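Local coordinates for fibronectin type III domain-containing protein (Simiduia agarivorans, PDB 6P2K), which is the glycoside hydrolase family 74 part of a longer, probably secreted enzyme, with beta-propeller architecture, and probably hydrolyses xyloglucan or related beta-glucans, at residues B[454-459]-B[537-542]; B[407-412]-B[482-487]; B[492-497]-B[541-546]; B[450-455]-B[513-518]. One frame throughout, in Å; residues are numbered along the deposited sequence.

Interaction 1: residues B[454-459]-B[537-542]. With PE3 (3,6,9,12,15,18,21,24,27,30,33,36,39-tridecaoxahentetracontane-1,41-diol), chain V.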
# COMPACT_ATOMS: atom_id res chain seq x y z
N ALA B 454 19.87 -19.18 -1.35
CA ALA B 454 20.83 -18.15 -0.97
C ALA B 454 20.26 -17.29 0.16
O ALA B 454 19.24 -17.63 0.77
CB ALA B 454 21.18 -17.29 -2.19
N ASP B 455 20.92 -16.17 0.44
CA ASP B 455 20.58 -15.31 1.57
C ASP B 455 20.67 -13.85 1.13
O ASP B 455 21.76 -13.35 0.86
CB ASP B 455 21.50 -15.57 2.75
CG ASP B 455 21.46 -14.47 3.78
OD1 ASP B 455 20.35 -14.16 4.25
OD2 ASP B 455 22.52 -13.92 4.12
N ALA B 456 19.52 -13.17 1.07
CA ALA B 456 19.45 -11.77 0.66
C ALA B 456 19.05 -10.92 1.86
O ALA B 456 17.87 -10.79 2.18
CB ALA B 456 18.47 -11.59 -0.50
N TRP B 457 20.05 -10.34 2.53
CA TRP B 457 19.83 -9.50 3.71
C TRP B 457 19.02 -10.24 4.77
O TRP B 457 18.15 -9.67 5.42
CB TRP B 457 19.14 -8.18 3.34
CG TRP B 457 19.78 -7.38 2.24
CD1 TRP B 457 19.17 -6.93 1.10
CD2 TRP B 457 21.14 -6.91 2.18
NE1 TRP B 457 20.06 -6.21 0.34
CE2 TRP B 457 21.27 -6.19 0.98
CE3 TRP B 457 22.25 -7.03 3.03
CZ2 TRP B 457 22.47 -5.59 0.59
CZ3 TRP B 457 23.44 -6.43 2.64
CH2 TRP B 457 23.54 -5.72 1.44
N GLY B 458 19.31 -11.53 4.94
CA GLY B 458 18.64 -12.32 5.95
C GLY B 458 17.39 -13.05 5.49
O GLY B 458 16.84 -13.85 6.26
N VAL B 459 16.93 -12.81 4.27
CA VAL B 459 15.75 -13.48 3.72
C VAL B 459 16.22 -14.63 2.84
O VAL B 459 16.94 -14.39 1.86
CB VAL B 459 14.87 -12.50 2.93
CG1 VAL B 459 13.54 -13.14 2.58
CG2 VAL B 459 14.64 -11.21 3.71
N GLU B 537 28.62 -11.50 -5.85
CA GLU B 537 29.30 -11.31 -4.57
C GLU B 537 28.31 -11.24 -3.42
O GLU B 537 28.54 -11.83 -2.36
CB GLU B 537 30.16 -10.05 -4.63
CG GLU B 537 30.78 -9.65 -3.30
CD GLU B 537 32.07 -10.40 -3.03
OE1 GLU B 537 32.39 -10.64 -1.84
OE2 GLU B 537 32.77 -10.74 -4.01
N ASP B 538 27.20 -10.52 -3.61
CA ASP B 538 26.18 -10.38 -2.58
C ASP B 538 24.84 -10.29 -3.29
O ASP B 538 24.57 -9.29 -3.97
CB ASP B 538 26.43 -9.16 -1.70
CG ASP B 538 25.49 -9.09 -0.50
OD1 ASP B 538 24.26 -9.15 -0.69
OD2 ASP B 538 26.00 -8.97 0.63
N ILE B 539 24.00 -11.32 -3.15
CA ILE B 539 22.75 -11.35 -3.89
C ILE B 539 21.76 -10.32 -3.35
O ILE B 539 20.88 -9.86 -4.09
CB ILE B 539 22.15 -12.77 -3.88
CG1 ILE B 539 20.94 -12.83 -4.81
CG2 ILE B 539 21.78 -13.19 -2.46
CD1 ILE B 539 20.38 -14.21 -4.98
N GLY B 540 21.87 -9.93 -2.08
CA GLY B 540 21.05 -8.84 -1.58
C GLY B 540 21.32 -7.54 -2.30
O GLY B 540 20.40 -6.81 -2.67
N ARG B 541 22.60 -7.22 -2.52
CA ARG B 541 22.96 -6.02 -3.26
C ARG B 541 22.45 -6.09 -4.69
O ARG B 541 21.96 -5.09 -5.23
CB ARG B 541 24.47 -5.83 -3.23
CG ARG B 541 24.96 -4.54 -3.86
CD ARG B 541 26.41 -4.28 -3.47
NE ARG B 541 26.86 -2.96 -3.90
CZ ARG B 541 27.85 -2.75 -4.77
NH1 ARG B 541 28.49 -3.78 -5.30
NH2 ARG B 541 28.19 -1.52 -5.10
N ALA B 542 22.57 -7.25 -5.33
CA ALA B 542 22.03 -7.41 -6.68
C ALA B 542 20.53 -7.19 -6.70
O ALA B 542 19.98 -6.62 -7.65
CB ALA B 542 22.38 -8.79 -7.22
O43 PE3 V . 17.96 -16.67 6.19
C42 PE3 V . 19.12 -17.45 5.92
C41 PE3 V . 18.87 -18.36 4.71
O40 PE3 V . 20.07 -19.12 4.49
C39 PE3 V . 19.91 -20.02 3.39
C38 PE3 V . 21.21 -20.79 3.20
O37 PE3 V . 21.51 -21.54 4.40
O HOH W 1 22.50 -10.59 1.33
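The indole of W457 lies across the start of helix 539-547, with G540 CA 3.7 Å from the centroid of its five-membered ring, a CH-pi contact over the face. D538 OD1 sits over the same face, nearer the benzo rim, 4.1 Å from W457 CH2. G540 has no side chain, and a methyl here would run into W457 CE2. CG of W457 stands anti to the carbonyl carbon (chi1 -52°), beside the backbone N. Beneath the ring, I539 CG2 comes to 3.3 Å from D455 O and also meets the methyl groups of A454 and A456. In the propeller fold, W457 and G458 form the tip of a type I' hairpin joining strands 447-456 and 459-467 of one blade. D538, at the N-cap of the helix, accepts from R541 N through OD1 (3.1 Å, 155°) and weakly from G540 N. Water 1 ties the parts together: it donates to D455 O and D538 OD1 and accepts from W457 N at 2.7 Å. Further out, W457 NE1 makes a weak hydrogen bond to D544, while R548 and Y545 of the second subunit meet the indole through a cation-pi contact and an edge-to-face stack. On the hairpin's other flank, G458 O accepts from the polyether hydroxyl O43 at 3.0 Å.

Interaction 2: residues B[407-412]-B[482-487]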
# COMPACT_ATOMS: atom_id res chain seq x y z
N ALA B 407 15.97 -28.22 -4.21
CA ALA B 407 16.35 -27.35 -3.11
C ALA B 407 15.18 -27.24 -2.14
O ALA B 407 14.02 -27.26 -2.56
CB ALA B 407 16.78 -25.96 -3.59
N VAL B 408 15.49 -27.13 -0.85
CA VAL B 408 14.49 -27.14 0.20
C VAL B 408 14.78 -26.00 1.17
O VAL B 408 15.94 -25.78 1.55
CB VAL B 408 14.47 -28.49 0.96
CG1 VAL B 408 13.50 -28.43 2.14
CG2 VAL B 408 14.09 -29.63 0.03
N HIS B 409 13.74 -25.28 1.58
CA HIS B 409 13.84 -24.40 2.74
C HIS B 409 12.51 -24.42 3.48
O HIS B 409 11.51 -23.93 2.96
CB HIS B 409 14.22 -22.98 2.34
CG HIS B 409 14.60 -22.13 3.51
ND1 HIS B 409 13.67 -21.48 4.30
CD2 HIS B 409 15.81 -21.86 4.06
CE1 HIS B 409 14.30 -20.83 5.27
NE2 HIS B 409 15.59 -21.05 5.15
N GLU B 410 12.52 -24.95 4.70
CA GLU B 410 11.32 -25.07 5.55
C GLU B 410 10.25 -25.82 4.76
O GLU B 410 10.53 -26.95 4.32
CB GLU B 410 10.91 -23.68 6.05
CG GLU B 410 11.95 -23.01 6.94
CD GLU B 410 11.52 -21.62 7.38
OE1 GLU B 410 10.43 -21.18 6.99
OE2 GLU B 410 12.29 -20.97 8.12
N ASN B 411 9.05 -25.26 4.56
CA ASN B 411 7.98 -25.93 3.84
C ASN B 411 8.13 -25.83 2.33
O ASN B 411 7.38 -26.50 1.60
CB ASN B 411 6.63 -25.34 4.25
CG ASN B 411 6.55 -23.85 3.97
OD1 ASN B 411 7.24 -23.05 4.60
ND2 ASN B 411 5.71 -23.46 3.01
N TYR B 412 9.05 -25.00 1.84
CA TYR B 412 9.22 -24.77 0.41
C TYR B 412 10.16 -25.81 -0.19
O TYR B 412 11.22 -26.08 0.37
CB TYR B 412 9.77 -23.37 0.15
CG TYR B 412 10.05 -23.08 -1.31
CD1 TYR B 412 9.04 -22.66 -2.16
CD2 TYR B 412 11.33 -23.23 -1.83
CE1 TYR B 412 9.29 -22.40 -3.50
CE2 TYR B 412 11.59 -22.98 -3.16
CZ TYR B 412 10.57 -22.57 -3.99
OH TYR B 412 10.82 -22.30 -5.32
N LYS B 482 14.08 -15.94 -6.22
CA LYS B 482 12.78 -15.80 -5.56
C LYS B 482 13.01 -15.62 -4.07
O LYS B 482 13.43 -16.57 -3.38
CB LYS B 482 11.87 -16.99 -5.82
CG LYS B 482 10.70 -17.07 -4.84
CD LYS B 482 9.74 -18.20 -5.15
CE LYS B 482 8.89 -17.88 -6.37
NZ LYS B 482 7.90 -18.96 -6.67
N ARG B 483 12.74 -14.43 -3.56
CA ARG B 483 12.83 -14.19 -2.13
C ARG B 483 11.67 -14.87 -1.42
O ARG B 483 10.50 -14.67 -1.78
CB ARG B 483 12.83 -12.69 -1.84
CG ARG B 483 14.14 -12.00 -2.19
CD ARG B 483 13.97 -10.50 -2.27
NE ARG B 483 13.37 -10.09 -3.54
CZ ARG B 483 13.42 -8.85 -4.03
NH1 ARG B 483 14.05 -7.90 -3.35
NH2 ARG B 483 12.84 -8.57 -5.19
N LEU B 484 11.99 -15.70 -0.43
CA LEU B 484 10.97 -16.45 0.30
C LEU B 484 10.46 -15.61 1.48
O LEU B 484 10.65 -15.93 2.65
CB LEU B 484 11.53 -17.79 0.76
CG LEU B 484 11.96 -18.72 -0.38
CD1 LEU B 484 12.71 -19.94 0.16
CD2 LEU B 484 10.76 -19.16 -1.21
N ASN B 485 9.81 -14.51 1.12
CA ASN B 485 9.26 -13.61 2.13
C ASN B 485 8.17 -14.29 2.94
O ASN B 485 8.07 -14.09 4.16
CB ASN B 485 8.71 -12.34 1.46
CG ASN B 485 9.80 -11.48 0.86
OD1 ASN B 485 10.79 -11.16 1.51
ND2 ASN B 485 9.62 -11.10 -0.40
N THR B 486 7.34 -15.10 2.29
CA THR B 486 6.21 -15.74 2.96
C THR B 486 6.23 -17.26 2.87
O THR B 486 5.40 -17.90 3.52
CB THR B 486 4.88 -15.24 2.38
OG1 THR B 486 4.80 -15.57 0.99
CG2 THR B 486 4.75 -13.73 2.56
N HIS B 487 7.16 -17.86 2.11
CA HIS B 487 7.15 -19.30 1.86
C HIS B 487 5.78 -19.74 1.37
O HIS B 487 5.18 -20.69 1.87
CB HIS B 487 7.58 -20.08 3.10
CG HIS B 487 9.02 -19.87 3.48
ND1 HIS B 487 9.45 -18.73 4.13
CD2 HIS B 487 10.12 -20.64 3.30
CE1 HIS B 487 10.75 -18.81 4.33
NE2 HIS B 487 11.18 -19.96 3.84
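H409 and H487 meet rim to rim, joined by a hydrogen bond of 3.0 Å between H409 ND1 and H487 NE2. The planes are only 28° apart, and H409 ND1 lies in the plane of the H487 ring, at its edge. The two faces of that ring are occupied differently. E410 OE1 stands 3.4 Å above one, offset toward the rim, with its carboxylate turned nearly parallel to the imidazole; L484 CB covers the centre of the other. Such a carboxylate might help to stabilise a proton on H487, although E410 OE2 also lies close to E410 of the third subunit. For N411 the conformation is telling: CG stands between the backbone N and the carbonyl carbon (chi1 59°). Its ND2 donates to H487 O (3.0 Å, 165°), the acceptor lying close to the amide plane, while OD1 leans on H487 CB at 3.3 Å. The same ND2 also bonds to W426 O. E410 and N411 are the two middle residues of a type II' turn, the tight hairpin between strands 403-409 and 412-417, which meets the loop leaving strand 478-483 of the neighbouring propeller sheet. Deeper in, L484, the centre of an inverse gamma turn, places CD2 over the middle of the Y412 ring, 4.0 Å from its centroid and almost on the ring normal, while CD1 packs 4.0 Å from H409 CB. At the far end of the ring, Y412 OH approaches K482 CD at 4.2 Å; its hydrogen-bond partner is E424, which also takes a salt bridge from K482 NZ.

Interaction 3: residues B[492-497]-B[541-546]; sequences QWVELA and RALDYH. With ZN (zinc ion), chain O.
V494 and L496, on the strand of one propeller sheet that is outermost within this chain, pack against L543 and H546 of helix 539-547 in a buried and mainly apolar strand-on-helix contact. The axes of the short segments 493-496 and 541-546 run almost perpendicular, at 100°, with 9.6 Å between them. V494 packs on one face of the H546 ring: CG2 stands over it, 4.1 Å from the centroid, and V494 CB lies on the same side, 3.4 Å from H546 CE1. CB of H546 points toward the strand, and CG continues anti to the backbone N (chi1 173°). L543 CD2 fits beside both strand side chains, 4.0 Å from V494 CG2 and 3.8 Å from L496 CD2. The same L496 methyl also lies 4.0 Å from H546 CB. L496 and A497 together face L479 on the next strand of the sheet, a classic beta bulge at the place where the chain turns a corner. The imidazole has a polar duty as well, since H546 NE2 is hydrogen-bonded to E389 of the fourth subunit. An alanine at H546 would probably open a gap beside V494 and leave E389 of that subunit without this partner, though the beta carbon could still touch L496. From a different side of the same helical turn, D544 OD2 binds a zinc ion at 2.2 Å. Waters 2 and 3 and D544 of the second subunit complete the metal's observed ligands.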
# COMPACT_ATOMS: atom_id res chain seq x y z
N GLN B 492 7.60 -14.34 -5.63
CA GLN B 492 7.72 -14.16 -7.07
C GLN B 492 9.17 -14.31 -7.54
O GLN B 492 10.11 -14.03 -6.79
CB GLN B 492 7.19 -12.79 -7.51
CG GLN B 492 5.71 -12.57 -7.23
CD GLN B 492 4.84 -13.56 -7.99
OE1 GLN B 492 5.06 -13.81 -9.17
NE2 GLN B 492 3.87 -14.14 -7.29
N TRP B 493 9.32 -14.72 -8.80
CA TRP B 493 10.61 -14.81 -9.46
C TRP B 493 10.97 -13.49 -10.14
O TRP B 493 10.11 -12.83 -10.72
CB TRP B 493 10.61 -15.92 -10.52
CG TRP B 493 10.53 -17.30 -9.96
CD1 TRP B 493 9.43 -18.11 -9.91
CD2 TRP B 493 11.61 -18.05 -9.39
NE1 TRP B 493 9.76 -19.31 -9.33
CE2 TRP B 493 11.09 -19.30 -9.00
CE3 TRP B 493 12.96 -17.78 -9.16
CZ2 TRP B 493 11.87 -20.28 -8.40
CZ3 TRP B 493 13.74 -18.75 -8.56
CH2 TRP B 493 13.19 -19.99 -8.19
N VAL B 494 12.25 -13.13 -10.07
CA VAL B 494 12.80 -12.03 -10.87
C VAL B 494 14.11 -12.51 -11.48
O VAL B 494 14.85 -13.29 -10.88
CB VAL B 494 13.03 -10.76 -10.03
CG1 VAL B 494 11.71 -10.22 -9.49
CG2 VAL B 494 14.01 -11.02 -8.89
N GLU B 495 14.39 -12.05 -12.70
CA GLU B 495 15.62 -12.42 -13.40
C GLU B 495 16.73 -11.44 -13.04
O GLU B 495 16.55 -10.22 -13.18
CB GLU B 495 15.41 -12.44 -14.91
CG GLU B 495 16.64 -12.89 -15.68
CD GLU B 495 16.50 -12.73 -17.17
OE1 GLU B 495 16.07 -11.64 -17.62
OE2 GLU B 495 16.81 -13.69 -17.91
N LEU B 496 17.87 -11.97 -12.61
CA LEU B 496 18.98 -11.13 -12.17
C LEU B 496 20.07 -10.96 -13.22
O LEU B 496 20.71 -9.91 -13.26
CB LEU B 496 19.61 -11.71 -10.90
CG LEU B 496 18.81 -11.50 -9.60
CD1 LEU B 496 19.56 -12.11 -8.41
CD2 LEU B 496 18.53 -10.02 -9.37
N ALA B 497 20.31 -11.96 -14.07
CA ALA B 497 21.43 -11.89 -15.00
C ALA B 497 21.25 -12.92 -16.11
O ALA B 497 20.47 -13.87 -15.99
CB ALA B 497 22.76 -12.13 -14.28
N ARG B 541 22.60 -7.22 -2.52
CA ARG B 541 22.96 -6.02 -3.26
C ARG B 541 22.45 -6.09 -4.69
O ARG B 541 21.96 -5.09 -5.23
CB ARG B 541 24.47 -5.83 -3.23
CG ARG B 541 24.96 -4.54 -3.86
CD ARG B 541 26.41 -4.28 -3.47
NE ARG B 541 26.86 -2.96 -3.90
CZ ARG B 541 27.85 -2.75 -4.77
NH1 ARG B 541 28.49 -3.78 -5.30
NH2 ARG B 541 28.19 -1.52 -5.10
N ALA B 542 22.57 -7.25 -5.33
CA ALA B 542 22.03 -7.41 -6.68
C ALA B 542 20.53 -7.19 -6.70
O ALA B 542 19.98 -6.62 -7.65
CB ALA B 542 22.38 -8.79 -7.22
N LEU B 543 19.84 -7.63 -5.64
CA LEU B 543 18.40 -7.39 -5.57
C LEU B 543 18.10 -5.92 -5.27
O LEU B 543 17.07 -5.40 -5.72
CB LEU B 543 17.77 -8.32 -4.54
CG LEU B 543 17.68 -9.76 -5.05
CD1 LEU B 543 17.48 -10.77 -3.92
CD2 LEU B 543 16.56 -9.90 -6.08
N ASP B 544 18.97 -5.24 -4.52
CA ASP B 544 18.80 -3.80 -4.31
C ASP B 544 18.77 -3.07 -5.64
O ASP B 544 17.88 -2.23 -5.89
CB ASP B 544 19.91 -3.24 -3.39
CG ASP B 544 19.74 -3.67 -1.94
OD1 ASP B 544 18.68 -4.22 -1.60
OD2 ASP B 544 20.68 -3.44 -1.15
N TYR B 545 19.71 -3.38 -6.53
CA TYR B 545 19.72 -2.76 -7.85
C TYR B 545 18.50 -3.16 -8.67
O TYR B 545 17.91 -2.32 -9.36
CB TYR B 545 21.00 -3.13 -8.60
CG TYR B 545 22.18 -2.26 -8.27
CD1 TYR B 545 22.76 -2.29 -7.01
CD2 TYR B 545 22.73 -1.40 -9.22
CE1 TYR B 545 23.85 -1.49 -6.70
CE2 TYR B 545 23.81 -0.60 -8.92
CZ TYR B 545 24.37 -0.65 -7.66
OH TYR B 545 25.45 0.13 -7.35
N HIS B 546 18.12 -4.44 -8.62
CA HIS B 546 17.01 -4.90 -9.43
C HIS B 546 15.71 -4.19 -9.06
O HIS B 546 14.92 -3.82 -9.93
CB HIS B 546 16.83 -6.41 -9.31
CG HIS B 546 15.59 -6.92 -9.99
ND1 HIS B 546 14.35 -6.89 -9.39
CD2 HIS B 546 15.40 -7.43 -11.22
CE1 HIS B 546 13.45 -7.37 -10.22
NE2 HIS B 546 14.06 -7.71 -11.34
ZN ZN O . 21.93 -1.64 -1.63
O HOH W 2 23.10 -1.63 -0.03
O HOH W 3 23.03 -1.53 -3.45

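Interaction 4: residues B[450-455]-B[513-518]; sequences AVDIAD and DVAVSP. With PE3 (3,6,9,12,15,18,21,24,27,30,33,36,39-tridecaoxahentetracontane-1,41-diol), chain V.
D452 lies obliquely across V516, its CG 3.7 Å from V516 CG2, and its carboxylate grips two backbone N-H groups. OD2 accepts from V516 N across the contact (3.0 Å, 159°), the donor standing well above the carboxylate plane, while OD1 accepts from I453 N in its own strand at 2.8 Å. CG of D452 is turned some way off the usual anti position (chi1 -148°). Strands 447-456 and 511-516 are the first strands of successive propeller sheets; their segments 450-455 and 513-516 run parallel, 9° apart, with side chains and water filling the space between them. Water 4 is the other polar link, donating to V451 O and, at 2.8 Å, to V514 O. An alanine at D452 would probably leave V516 N and I453 N without their acceptor, weakening the tie between the sheets. Apolar contacts flank this core: A454 CB meets V516 CG2 at 3.8 Å, and A450 CB meets V514 CB at 4.2 Å. A450 CB also touches D513 OD1 (3.6 Å), the oxygen that binds a zinc ion together with D405; D513 OD2 accepts from I573 N on the following sheet.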
# COMPACT_ATOMS: atom_id res chain seq x y z
N ALA B 450 19.49 -26.22 -12.41
CA ALA B 450 20.15 -26.03 -11.12
C ALA B 450 19.31 -25.12 -10.24
O ALA B 450 18.78 -24.11 -10.72
CB ALA B 450 21.56 -25.45 -11.30
N VAL B 451 19.20 -25.48 -8.96
CA VAL B 451 18.53 -24.67 -7.95
C VAL B 451 19.35 -24.71 -6.67
O VAL B 451 20.11 -25.65 -6.43
CB VAL B 451 17.08 -25.15 -7.67
CG1 VAL B 451 16.18 -24.87 -8.87
CG2 VAL B 451 17.06 -26.63 -7.32
N ASP B 452 19.19 -23.67 -5.85
CA ASP B 452 19.83 -23.59 -4.54
C ASP B 452 19.13 -22.51 -3.73
O ASP B 452 18.26 -21.80 -4.23
CB ASP B 452 21.34 -23.30 -4.67
CG ASP B 452 22.16 -23.92 -3.56
OD1 ASP B 452 21.58 -24.27 -2.50
OD2 ASP B 452 23.39 -24.07 -3.73
N ILE B 453 19.51 -22.41 -2.45
CA ILE B 453 18.94 -21.42 -1.54
C ILE B 453 20.06 -20.48 -1.10
O ILE B 453 21.06 -20.92 -0.53
CB ILE B 453 18.28 -22.07 -0.31
CG1 ILE B 453 17.32 -23.18 -0.74
CG2 ILE B 453 17.55 -21.01 0.52
CD1 ILE B 453 16.10 -22.70 -1.50
N ALA B 454 19.87 -19.18 -1.35
CA ALA B 454 20.83 -18.15 -0.97
C ALA B 454 20.26 -17.29 0.16
O ALA B 454 19.24 -17.63 0.77
CB ALA B 454 21.18 -17.29 -2.19
N ASP B 455 20.92 -16.17 0.44
CA ASP B 455 20.58 -15.31 1.57
C ASP B 455 20.67 -13.85 1.13
O ASP B 455 21.76 -13.35 0.86
CB ASP B 455 21.50 -15.57 2.75
CG ASP B 455 21.46 -14.47 3.78
OD1 ASP B 455 20.35 -14.16 4.25
OD2 ASP B 455 22.52 -13.92 4.12
N ASP B 513 25.53 -25.44 -13.60
CA ASP B 513 25.28 -25.48 -12.17
C ASP B 513 25.37 -24.08 -11.58
O ASP B 513 26.07 -23.21 -12.10
CB ASP B 513 26.22 -26.44 -11.41
CG ASP B 513 25.67 -26.84 -10.03
OD1 ASP B 513 24.45 -27.10 -9.87
OD2 ASP B 513 26.50 -26.92 -9.09
N VAL B 514 24.62 -23.89 -10.51
CA VAL B 514 24.59 -22.68 -9.71
C VAL B 514 24.67 -23.13 -8.26
O VAL B 514 23.92 -24.02 -7.85
CB VAL B 514 23.30 -21.87 -9.95
CG1 VAL B 514 23.18 -20.73 -8.96
CG2 VAL B 514 23.23 -21.37 -11.39
N ALA B 515 25.59 -22.56 -7.49
CA ALA B 515 25.80 -23.04 -6.13
C ALA B 515 26.10 -21.88 -5.19
O ALA B 515 26.81 -20.94 -5.55
CB ALA B 515 26.94 -24.07 -6.07
N VAL B 516 25.55 -21.97 -3.98
CA VAL B 516 25.69 -20.95 -2.95
C VAL B 516 26.81 -21.35 -2.01
O VAL B 516 26.96 -22.53 -1.65
CB VAL B 516 24.35 -20.78 -2.19
CG1 VAL B 516 24.49 -19.77 -1.08
CG2 VAL B 516 23.24 -20.38 -3.16
N SER B 517 27.63 -20.38 -1.62
CA SER B 517 28.71 -20.64 -0.68
C SER B 517 28.15 -20.91 0.71
O SER B 517 27.45 -20.04 1.26
CB SER B 517 29.67 -19.46 -0.63
OG SER B 517 30.38 -19.42 0.60
N PRO B 518 28.42 -22.06 1.32
CA PRO B 518 27.96 -22.28 2.70
C PRO B 518 28.61 -21.33 3.70
O PRO B 518 27.99 -21.01 4.72
CB PRO B 518 28.34 -23.74 2.98
CG PRO B 518 28.49 -24.37 1.63
CD PRO B 518 29.03 -23.28 0.75
O43 PE3 V . 17.96 -16.67 6.19
C42 PE3 V . 19.12 -17.45 5.92
C41 PE3 V . 18.87 -18.36 4.71
O40 PE3 V . 20.07 -19.12 4.49
C39 PE3 V . 19.91 -20.02 3.39
C38 PE3 V . 21.21 -20.79 3.20
O37 PE3 V . 21.51 -21.54 4.40
O HOH W 4 22.56 -26.42 -7.68

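All four contacts reach the sheet of strands 447-456, 459-467, 478-483 and 493-496, with centres 10 to 16 Å apart. Interaction 2 joins it to the preceding sheet, interaction 4 to the following one. Interactions 1 and 4 share A454 and D455 at the end of strand 447-456; interactions 1 and 3 share helix 539-547, whose successive turns cover the hairpin tip and the outermost strand. Interaction 2 closes along the chain before interaction 3 opens, whereas interaction 4 crosses both. A407 packs on V451 and I453, linking interactions 2 and 4 directly. The sheet thus meets both neighbouring sheets and the helix, and that helix also carries a zinc ion shared with a second subunit.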